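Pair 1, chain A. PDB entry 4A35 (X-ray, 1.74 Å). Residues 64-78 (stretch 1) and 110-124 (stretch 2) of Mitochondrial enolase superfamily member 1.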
# COMPACT_ATOMS: atom_id res chain seq x y z
N GLU A 64 -12.71 7.47 8.74
CA GLU A 64 -12.45 7.35 10.18
C GLU A 64 -11.08 6.61 10.43
O GLU A 64 -10.41 6.87 11.43
CB GLU A 64 -13.63 6.68 10.91
CG GLU A 64 -13.72 5.15 10.76
CD GLU A 64 -14.26 4.60 9.46
OE1 GLU A 64 -14.37 5.35 8.46
OE2 GLU A 64 -14.43 3.35 9.38
N VAL A 65 -10.70 5.65 9.54
CA VAL A 65 -9.42 4.93 9.66
C VAL A 65 -8.23 5.90 9.41
O VAL A 65 -7.19 5.89 10.13
CB VAL A 65 -9.40 3.67 8.73
CG1 VAL A 65 -8.11 2.89 8.93
CG2 VAL A 65 -10.62 2.78 8.96
N VAL A 66 -8.38 6.75 8.38
CA VAL A 66 -7.40 7.81 8.05
C VAL A 66 -7.28 8.79 9.26
O VAL A 66 -6.15 9.11 9.69
CB VAL A 66 -7.77 8.53 6.72
CG1 VAL A 66 -6.81 9.68 6.45
CG2 VAL A 66 -7.78 7.54 5.54
N VAL A 67 -8.42 9.26 9.80
CA VAL A 67 -8.45 10.13 10.99
C VAL A 67 -7.63 9.46 12.12
O VAL A 67 -6.78 10.10 12.72
CB VAL A 67 -9.92 10.47 11.42
CG1 VAL A 67 -9.95 11.11 12.82
CG2 VAL A 67 -10.56 11.40 10.38
N CYS A 68 -7.84 8.15 12.37
CA CYS A 68 -7.09 7.39 13.37
C CYS A 68 -5.57 7.47 13.14
O CYS A 68 -4.78 7.68 14.07
CB CYS A 68 -7.55 5.94 13.37
SG CYS A 68 -7.00 5.02 14.82
N ALA A 69 -5.17 7.32 11.88
CA ALA A 69 -3.75 7.31 11.51
C ALA A 69 -3.18 8.75 11.62
O ALA A 69 -2.01 8.88 12.01
CB ALA A 69 -3.58 6.75 10.10
N VAL A 70 -3.99 9.80 11.34
CA VAL A 70 -3.54 11.18 11.54
C VAL A 70 -3.22 11.34 13.07
O VAL A 70 -2.16 11.86 13.44
CB VAL A 70 -4.53 12.27 11.02
CG1 VAL A 70 -4.07 13.68 11.51
CG2 VAL A 70 -4.61 12.22 9.48
N ASN A 71 -4.13 10.88 13.95
CA ASN A 71 -3.91 10.91 15.41
C ASN A 71 -2.63 10.17 15.82
O ASN A 71 -1.92 10.65 16.71
CB ASN A 71 -5.15 10.36 16.17
CG ASN A 71 -6.29 11.38 16.11
OD1 ASN A 71 -6.05 12.59 16.13
ND2 ASN A 71 -7.55 10.92 16.06
N ALA A 72 -2.28 9.03 15.14
CA ALA A 72 -1.04 8.29 15.40
C ALA A 72 0.19 9.09 15.00
O ALA A 72 1.25 8.95 15.62
CB ALA A 72 -1.06 6.93 14.67
N LEU A 73 0.07 9.94 13.96
CA LEU A 73 1.22 10.72 13.52
C LEU A 73 1.39 12.04 14.24
O LEU A 73 2.48 12.63 14.18
CB LEU A 73 1.07 11.03 12.01
CG LEU A 73 1.27 9.84 11.06
CD1 LEU A 73 0.67 10.13 9.68
CD2 LEU A 73 2.74 9.42 11.00
N ALA A 74 0.30 12.54 14.86
CA ALA A 74 0.25 13.89 15.47
C ALA A 74 1.43 14.23 16.40
O ALA A 74 1.92 15.38 16.35
CB ALA A 74 -1.07 14.09 16.21
N HIS A 75 1.91 13.27 17.23
CA HIS A 75 3.00 13.56 18.19
C HIS A 75 4.33 14.02 17.45
O HIS A 75 5.15 14.73 18.06
CB HIS A 75 3.27 12.35 19.10
CG HIS A 75 3.90 11.20 18.36
ND1 HIS A 75 5.27 10.99 18.39
CD2 HIS A 75 3.34 10.25 17.58
CE1 HIS A 75 5.50 9.91 17.65
NE2 HIS A 75 4.37 9.42 17.15
N HIS A 76 4.51 13.64 16.15
CA HIS A 76 5.67 14.06 15.33
C HIS A 76 5.64 15.55 14.97
O HIS A 76 6.70 16.13 14.74
CB HIS A 76 5.80 13.27 14.01
CG HIS A 76 6.19 11.82 14.16
ND1 HIS A 76 7.34 11.45 14.85
CD2 HIS A 76 5.54 10.71 13.77
CE1 HIS A 76 7.36 10.11 14.81
NE2 HIS A 76 6.32 9.64 14.12
N VAL A 77 4.43 16.16 14.91
CA VAL A 77 4.35 17.57 14.51
C VAL A 77 4.08 18.47 15.73
O VAL A 77 4.50 19.62 15.73
CB VAL A 77 3.30 17.77 13.36
CG1 VAL A 77 1.86 17.64 13.85
CG2 VAL A 77 3.51 19.08 12.59
N LEU A 78 3.45 17.94 16.77
CA LEU A 78 3.12 18.71 17.96
C LEU A 78 4.38 19.09 18.75
O LEU A 78 5.32 18.29 18.84
CB LEU A 78 2.14 17.94 18.86
CG LEU A 78 0.67 17.88 18.38
CD1 LEU A 78 -0.12 16.85 19.21
CD2 LEU A 78 -0.00 19.28 18.46
N GLY A 110 -1.24 3.11 1.33
CA GLY A 110 -2.48 2.98 2.05
C GLY A 110 -2.75 4.09 3.05
O GLY A 110 -2.28 5.25 2.91
N VAL A 111 -3.48 3.70 4.11
CA VAL A 111 -3.97 4.61 5.16
C VAL A 111 -2.86 5.49 5.73
O VAL A 111 -3.03 6.72 5.83
CB VAL A 111 -4.68 3.83 6.28
CG1 VAL A 111 -4.84 4.71 7.54
CG2 VAL A 111 -6.05 3.35 5.78
N VAL A 112 -1.74 4.88 6.08
CA VAL A 112 -0.68 5.63 6.78
C VAL A 112 -0.11 6.75 5.86
O VAL A 112 0.16 7.84 6.37
CB VAL A 112 0.44 4.70 7.35
CG1 VAL A 112 1.32 4.11 6.23
CG2 VAL A 112 1.28 5.43 8.42
N HIS A 113 -0.05 6.50 4.55
CA HIS A 113 0.47 7.52 3.61
C HIS A 113 -0.57 8.61 3.34
O HIS A 113 -0.21 9.80 3.22
CB HIS A 113 0.99 6.89 2.33
CG HIS A 113 2.21 7.59 1.78
ND1 HIS A 113 3.31 7.85 2.59
CD2 HIS A 113 2.51 7.91 0.50
CE1 HIS A 113 4.18 8.45 1.80
NE2 HIS A 113 3.77 8.45 0.52
N LEU A 114 -1.86 8.23 3.23
CA LEU A 114 -2.94 9.22 3.10
C LEU A 114 -2.93 10.17 4.32
O LEU A 114 -2.95 11.41 4.14
CB LEU A 114 -4.30 8.49 3.03
CG LEU A 114 -4.50 7.62 1.76
CD1 LEU A 114 -5.89 7.04 1.76
CD2 LEU A 114 -4.36 8.47 0.46
N ALA A 115 -2.78 9.60 5.53
CA ALA A 115 -2.69 10.39 6.74
C ALA A 115 -1.46 11.30 6.71
O ALA A 115 -1.53 12.46 7.10
CB ALA A 115 -2.67 9.49 7.97
N THR A 116 -0.30 10.75 6.30
CA THR A 116 0.93 11.53 6.17
C THR A 116 0.72 12.72 5.20
O THR A 116 1.13 13.88 5.51
CB THR A 116 2.10 10.63 5.65
OG1 THR A 116 2.37 9.59 6.59
CG2 THR A 116 3.37 11.45 5.38
N ALA A 117 0.01 12.48 4.06
CA ALA A 117 -0.23 13.55 3.08
C ALA A 117 -1.10 14.66 3.71
O ALA A 117 -0.78 15.84 3.53
CB ALA A 117 -0.91 13.00 1.80
N ALA A 118 -2.08 14.29 4.54
CA ALA A 118 -2.97 15.26 5.19
C ALA A 118 -2.20 16.17 6.17
O ALA A 118 -2.37 17.39 6.15
CB ALA A 118 -4.12 14.53 5.91
N VAL A 119 -1.29 15.56 6.96
CA VAL A 119 -0.46 16.30 7.94
C VAL A 119 0.51 17.21 7.19
O VAL A 119 0.60 18.43 7.49
CB VAL A 119 0.26 15.31 8.89
CG1 VAL A 119 1.35 16.00 9.71
CG2 VAL A 119 -0.75 14.59 9.81
N LEU A 120 1.26 16.62 6.23
CA LEU A 120 2.23 17.42 5.44
C LEU A 120 1.54 18.56 4.64
O LEU A 120 2.10 19.68 4.57
CB LEU A 120 3.01 16.49 4.50
CG LEU A 120 4.12 15.64 5.15
CD1 LEU A 120 4.75 14.64 4.15
CD2 LEU A 120 5.24 16.54 5.72
N ASN A 121 0.31 18.34 4.09
CA ASN A 121 -0.46 19.38 3.41
C ASN A 121 -0.72 20.56 4.34
O ASN A 121 -0.64 21.68 3.90
CB ASN A 121 -1.80 18.86 2.81
CG ASN A 121 -1.58 17.99 1.57
OD1 ASN A 121 -0.51 18.03 0.94
ND2 ASN A 121 -2.58 17.21 1.15
N ALA A 122 -1.08 20.28 5.64
CA ALA A 122 -1.33 21.33 6.62
C ALA A 122 -0.01 22.13 6.91
O ALA A 122 -0.03 23.35 7.03
CB ALA A 122 -1.93 20.71 7.90
N VAL A 123 1.14 21.45 6.92
CA VAL A 123 2.41 22.15 7.17
C VAL A 123 2.77 23.07 5.97
O VAL A 123 3.17 24.21 6.18
CB VAL A 123 3.55 21.14 7.51
CG1 VAL A 123 4.90 21.84 7.63
CG2 VAL A 123 3.25 20.36 8.81
N TRP A 124 2.61 22.57 4.72
CA TRP A 124 2.87 23.39 3.50
C TRP A 124 1.92 24.59 3.47
O TRP A 124 2.35 25.71 3.18
CB TRP A 124 2.71 22.54 2.24
CG TRP A 124 3.94 21.72 1.97
CD1 TRP A 124 4.16 20.41 2.33
CD2 TRP A 124 5.15 22.18 1.37
NE1 TRP A 124 5.45 20.05 2.02
CE2 TRP A 124 6.05 21.09 1.34
CE3 TRP A 124 5.53 23.40 0.77
CZ2 TRP A 124 7.33 21.19 0.79
CZ3 TRP A 124 6.79 23.48 0.15
CH2 TRP A 124 7.67 22.38 0.17

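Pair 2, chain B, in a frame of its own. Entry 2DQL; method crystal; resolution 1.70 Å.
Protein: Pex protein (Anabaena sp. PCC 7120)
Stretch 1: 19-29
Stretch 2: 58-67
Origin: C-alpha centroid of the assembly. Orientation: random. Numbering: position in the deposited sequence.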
# COMPACT_ATOMS: atom_id res chain seq x y z
N CYS B 19 -1.94 6.95 -0.94
CA CYS B 19 -2.35 6.64 -2.30
C CYS B 19 -2.89 7.98 -2.80
O CYS B 19 -3.04 8.92 -2.02
CB CYS B 19 -3.46 5.58 -2.32
SG CYS B 19 -4.97 6.02 -1.45
N GLN B 20 -3.18 8.06 -4.09
CA GLN B 20 -3.65 9.31 -4.69
C GLN B 20 -4.87 9.95 -4.02
O GLN B 20 -4.87 11.15 -3.74
CB GLN B 20 -3.94 9.11 -6.18
CG GLN B 20 -4.14 10.41 -6.95
CD GLN B 20 -4.41 10.18 -8.42
OE1 GLN B 20 -3.72 9.40 -9.07
NE2 GLN B 20 -5.42 10.87 -8.96
N GLU B 21 -5.90 9.15 -3.77
CA GLU B 21 -7.11 9.67 -3.16
C GLU B 21 -6.85 10.36 -1.83
O GLU B 21 -7.39 11.43 -1.56
CB GLU B 21 -8.14 8.55 -2.98
CG GLU B 21 -8.61 7.93 -4.30
CD GLU B 21 -7.78 6.74 -4.75
OE1 GLU B 21 -6.56 6.70 -4.48
OE2 GLU B 21 -8.35 5.85 -5.40
N VAL B 22 -6.02 9.74 -0.99
CA VAL B 22 -5.70 10.30 0.31
C VAL B 22 -4.77 11.51 0.17
O VAL B 22 -4.96 12.52 0.85
CB VAL B 22 -5.03 9.24 1.22
CG1 VAL B 22 -4.66 9.87 2.56
CG2 VAL B 22 -5.99 8.06 1.43
N ALA B 23 -3.78 11.41 -0.71
CA ALA B 23 -2.84 12.51 -0.92
C ALA B 23 -3.56 13.78 -1.37
O ALA B 23 -3.19 14.89 -0.98
CB ALA B 23 -1.79 12.11 -1.94
N ILE B 24 -4.58 13.62 -2.21
CA ILE B 24 -5.34 14.77 -2.70
C ILE B 24 -5.97 15.51 -1.52
O ILE B 24 -5.91 16.74 -1.45
CB ILE B 24 -6.44 14.32 -3.68
CG1 ILE B 24 -5.82 13.86 -5.00
CG2 ILE B 24 -7.44 15.46 -3.91
CD1 ILE B 24 -6.81 13.18 -5.94
N CYS B 25 -6.57 14.77 -0.59
CA CYS B 25 -7.20 15.38 0.57
C CYS B 25 -6.16 16.01 1.50
O CYS B 25 -6.38 17.09 2.04
CB CYS B 25 -8.03 14.34 1.32
SG CYS B 25 -9.37 13.66 0.32
N TYR B 26 -5.03 15.33 1.68
CA TYR B 26 -3.96 15.85 2.53
C TYR B 26 -3.43 17.16 1.94
O TYR B 26 -3.25 18.15 2.66
CB TYR B 26 -2.81 14.84 2.63
CG TYR B 26 -1.51 15.47 3.06
CD1 TYR B 26 -1.36 16.03 4.33
CD2 TYR B 26 -0.44 15.57 2.17
CE1 TYR B 26 -0.18 16.69 4.69
CE2 TYR B 26 0.73 16.22 2.52
CZ TYR B 26 0.85 16.78 3.78
OH TYR B 26 2.00 17.46 4.11
N ILE B 27 -3.19 17.17 0.64
CA ILE B 27 -2.67 18.37 0.01
C ILE B 27 -3.63 19.55 0.18
O ILE B 27 -3.20 20.65 0.51
CB ILE B 27 -2.37 18.12 -1.49
CG1 ILE B 27 -1.17 17.17 -1.59
CG2 ILE B 27 -2.07 19.45 -2.22
CD1 ILE B 27 -0.95 16.58 -2.96
N LEU B 28 -4.93 19.32 -0.01
CA LEU B 28 -5.90 20.41 0.16
C LEU B 28 -5.93 20.87 1.61
O LEU B 28 -6.09 22.06 1.89
CB LEU B 28 -7.29 19.97 -0.29
CG LEU B 28 -7.43 19.84 -1.81
CD1 LEU B 28 -8.78 19.24 -2.15
CD2 LEU B 28 -7.27 21.21 -2.45
N TYR B 29 -5.79 19.92 2.54
CA TYR B 29 -5.75 20.25 3.97
C TYR B 29 -4.63 21.26 4.23
O TYR B 29 -4.82 22.25 4.94
CB TYR B 29 -5.51 18.97 4.78
CG TYR B 29 -5.05 19.22 6.20
CD1 TYR B 29 -5.94 19.67 7.17
CD2 TYR B 29 -3.73 19.01 6.56
CE1 TYR B 29 -5.52 19.91 8.48
CE2 TYR B 29 -3.29 19.24 7.87
CZ TYR B 29 -4.19 19.69 8.81
OH TYR B 29 -3.76 19.93 10.10
N VAL B 58 3.16 10.04 -6.32
CA VAL B 58 1.79 10.26 -5.89
C VAL B 58 1.53 11.76 -5.73
O VAL B 58 0.45 12.24 -6.03
CB VAL B 58 1.48 9.52 -4.58
CG1 VAL B 58 0.07 9.87 -4.09
CG2 VAL B 58 1.59 8.01 -4.81
N LEU B 59 2.53 12.49 -5.25
CA LEU B 59 2.40 13.94 -5.09
C LEU B 59 1.96 14.58 -6.40
O LEU B 59 0.98 15.31 -6.46
CB LEU B 59 3.73 14.57 -4.65
CG LEU B 59 3.83 16.10 -4.80
CD1 LEU B 59 2.77 16.77 -3.92
CD2 LEU B 59 5.23 16.57 -4.41
N TYR B 60 2.67 14.26 -7.47
CA TYR B 60 2.37 14.93 -8.73
C TYR B 60 1.18 14.27 -9.43
O TYR B 60 0.52 14.94 -10.27
CB TYR B 60 3.65 15.24 -9.50
CG TYR B 60 4.49 16.34 -8.88
CD1 TYR B 60 4.15 17.67 -9.04
CD2 TYR B 60 5.62 16.04 -8.13
CE1 TYR B 60 4.90 18.68 -8.47
CE2 TYR B 60 6.38 17.04 -7.56
CZ TYR B 60 6.02 18.36 -7.73
OH TYR B 60 6.78 19.36 -7.17
N SER B 61 0.77 13.06 -9.07
CA SER B 61 -0.44 12.49 -9.63
C SER B 61 -1.58 13.29 -9.01
O SER B 61 -2.58 13.60 -9.66
CB SER B 61 -0.59 11.01 -9.26
OG SER B 61 0.38 10.21 -9.91
N ALA B 62 -1.42 13.65 -7.74
CA ALA B 62 -2.41 14.42 -7.01
C ALA B 62 -2.48 15.85 -7.53
O ALA B 62 -3.56 16.41 -7.71
CB ALA B 62 -2.09 14.43 -5.53
N ILE B 63 -1.31 16.45 -7.77
CA ILE B 63 -1.26 17.81 -8.29
C ILE B 63 -1.93 17.86 -9.66
O ILE B 63 -2.66 18.79 -9.97
CB ILE B 63 0.19 18.32 -8.40
CG1 ILE B 63 0.79 18.54 -7.01
CG2 ILE B 63 0.23 19.63 -9.18
CD1 ILE B 63 0.11 19.63 -6.20
N LYS B 64 -1.68 16.84 -10.48
CA LYS B 64 -2.29 16.79 -11.80
C LYS B 64 -3.81 16.79 -11.64
O LYS B 64 -4.51 17.55 -12.30
CB LYS B 64 -1.85 15.52 -12.54
CG LYS B 64 -2.54 15.33 -13.87
CD LYS B 64 -1.95 14.14 -14.60
CE LYS B 64 -2.36 14.10 -16.06
NZ LYS B 64 -3.80 14.33 -16.29
N PHE B 65 -4.31 15.93 -10.76
CA PHE B 65 -5.75 15.86 -10.53
C PHE B 65 -6.30 17.23 -10.13
O PHE B 65 -7.28 17.71 -10.69
CB PHE B 65 -6.07 14.87 -9.42
CG PHE B 65 -7.52 14.85 -9.03
CD1 PHE B 65 -8.44 14.08 -9.74
CD2 PHE B 65 -7.98 15.64 -7.98
CE1 PHE B 65 -9.79 14.10 -9.41
CE2 PHE B 65 -9.33 15.67 -7.64
CZ PHE B 65 -10.24 14.89 -8.35
N LEU B 66 -5.66 17.85 -9.14
CA LEU B 66 -6.09 19.14 -8.64
C LEU B 66 -6.05 20.24 -9.70
O LEU B 66 -7.01 21.00 -9.83
CB LEU B 66 -5.26 19.54 -7.41
CG LEU B 66 -5.54 18.65 -6.19
CD1 LEU B 66 -4.55 18.94 -5.07
CD2 LEU B 66 -6.96 18.89 -5.70
N GLU B 67 -4.97 20.31 -10.46
CA GLU B 67 -4.87 21.32 -11.51
C GLU B 67 -5.87 21.04 -12.64
O GLU B 67 -6.50 21.96 -13.15
CB GLU B 67 -3.45 21.39 -12.08
CG GLU B 67 -2.41 21.92 -11.11
CD GLU B 67 -1.38 22.80 -11.79
OE1 GLU B 67 -0.20 22.74 -11.40
OE2 GLU B 67 -1.75 23.56 -12.71

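The sharpest difference between the two pairs lies where Ala A118 of pair 1 matches Phe B65 of pair 2. In pair 1 the position holds a single methyl group, and Ala A118 CB comes no closer to the facing helix than 4.3 Å, from Val A70 CG2. In pair 2 it holds an aromatic ring, and Ile B24, the counterpart of Val A70, lays its terminal methyl over one face of it: Ile B24 CD1 is 3.8 Å from the centroid of the Phe B65 ring and 3.4 Å from Phe B65 CD2, a CH-pi contact.

This contrast is instructive because the backbones beneath it are nearly identical. Fourteen central residues superpose with an RMSD of 0.5 Å. The helices cross at -65° in pair 1 and -69° in pair 2, with axes approaching to 8.3 and 8.8 Å. The buried areas, 567 and 527 Å², are also similar, and no hydrogen bond spans either interface, so each contact rests essentially on shape and apolar packing.

At the close approach of both crossings sits a small residue. Ala A115 and Ala B62 coincide, and each lies near its partner backbone: the CA atoms of Val A70 and Ala A115 are 4.9 Å apart, those of Ile B24 and Ala B62 5.2 Å. In pair 1 the methyl of Ala A115 is a knob in a hole formed by Val A66, Ala A69, Val A70 and Leu A73. It reaches the backbone itself, with Ala A115 CB 3.6 Å from Val A70 N. A second alanine also falls at a matching position, Ala A69 in pair 1 and Ala B23 in pair 2, but the alanine methyls are tighter in pair 1, where Ala A69 CB and Ala A115 CB are 3.6 Å apart, than in pair 2, where Ala B23 CB and Ala B62 CB are separated by 4.3 Å. Beside them Val A111 and Val B58 do the same work, Val A111 CG1 lying 3.5 Å from Ala A69 CB and Val B58 CG1 3.6 Å from Ala B23 CB.

Around this common centre the solutions diverge. Val A66 packs against Leu A114, with Val A66 CG2 4.3 Å from Leu A114 CD1. The matching residues are Gln B20 and Ser B61, and here the longer glutamine, extended with chi1 and chi2 both t, carries its end nearer the other helix, bringing Gln B20 OE1 to 3.5 Å from Ser B61 CB. Leu A73 and Ile B27 both point toward the opposing helix and touch the central alanine: Leu A73 CD1 is 3.8 Å from Ala A115 CB, and Ile B27 CD1 is 3.5 Å from Ala B62 CB. Leu A73 CD1 also lies 3.6 Å from Thr A116 OG1, a hydroxyl already donated to Val A112 O at 2.8 Å within its own helix.

In both examples alanines occupy the matching close positions of the crossing, while several flanking positions fill their space with different side chains.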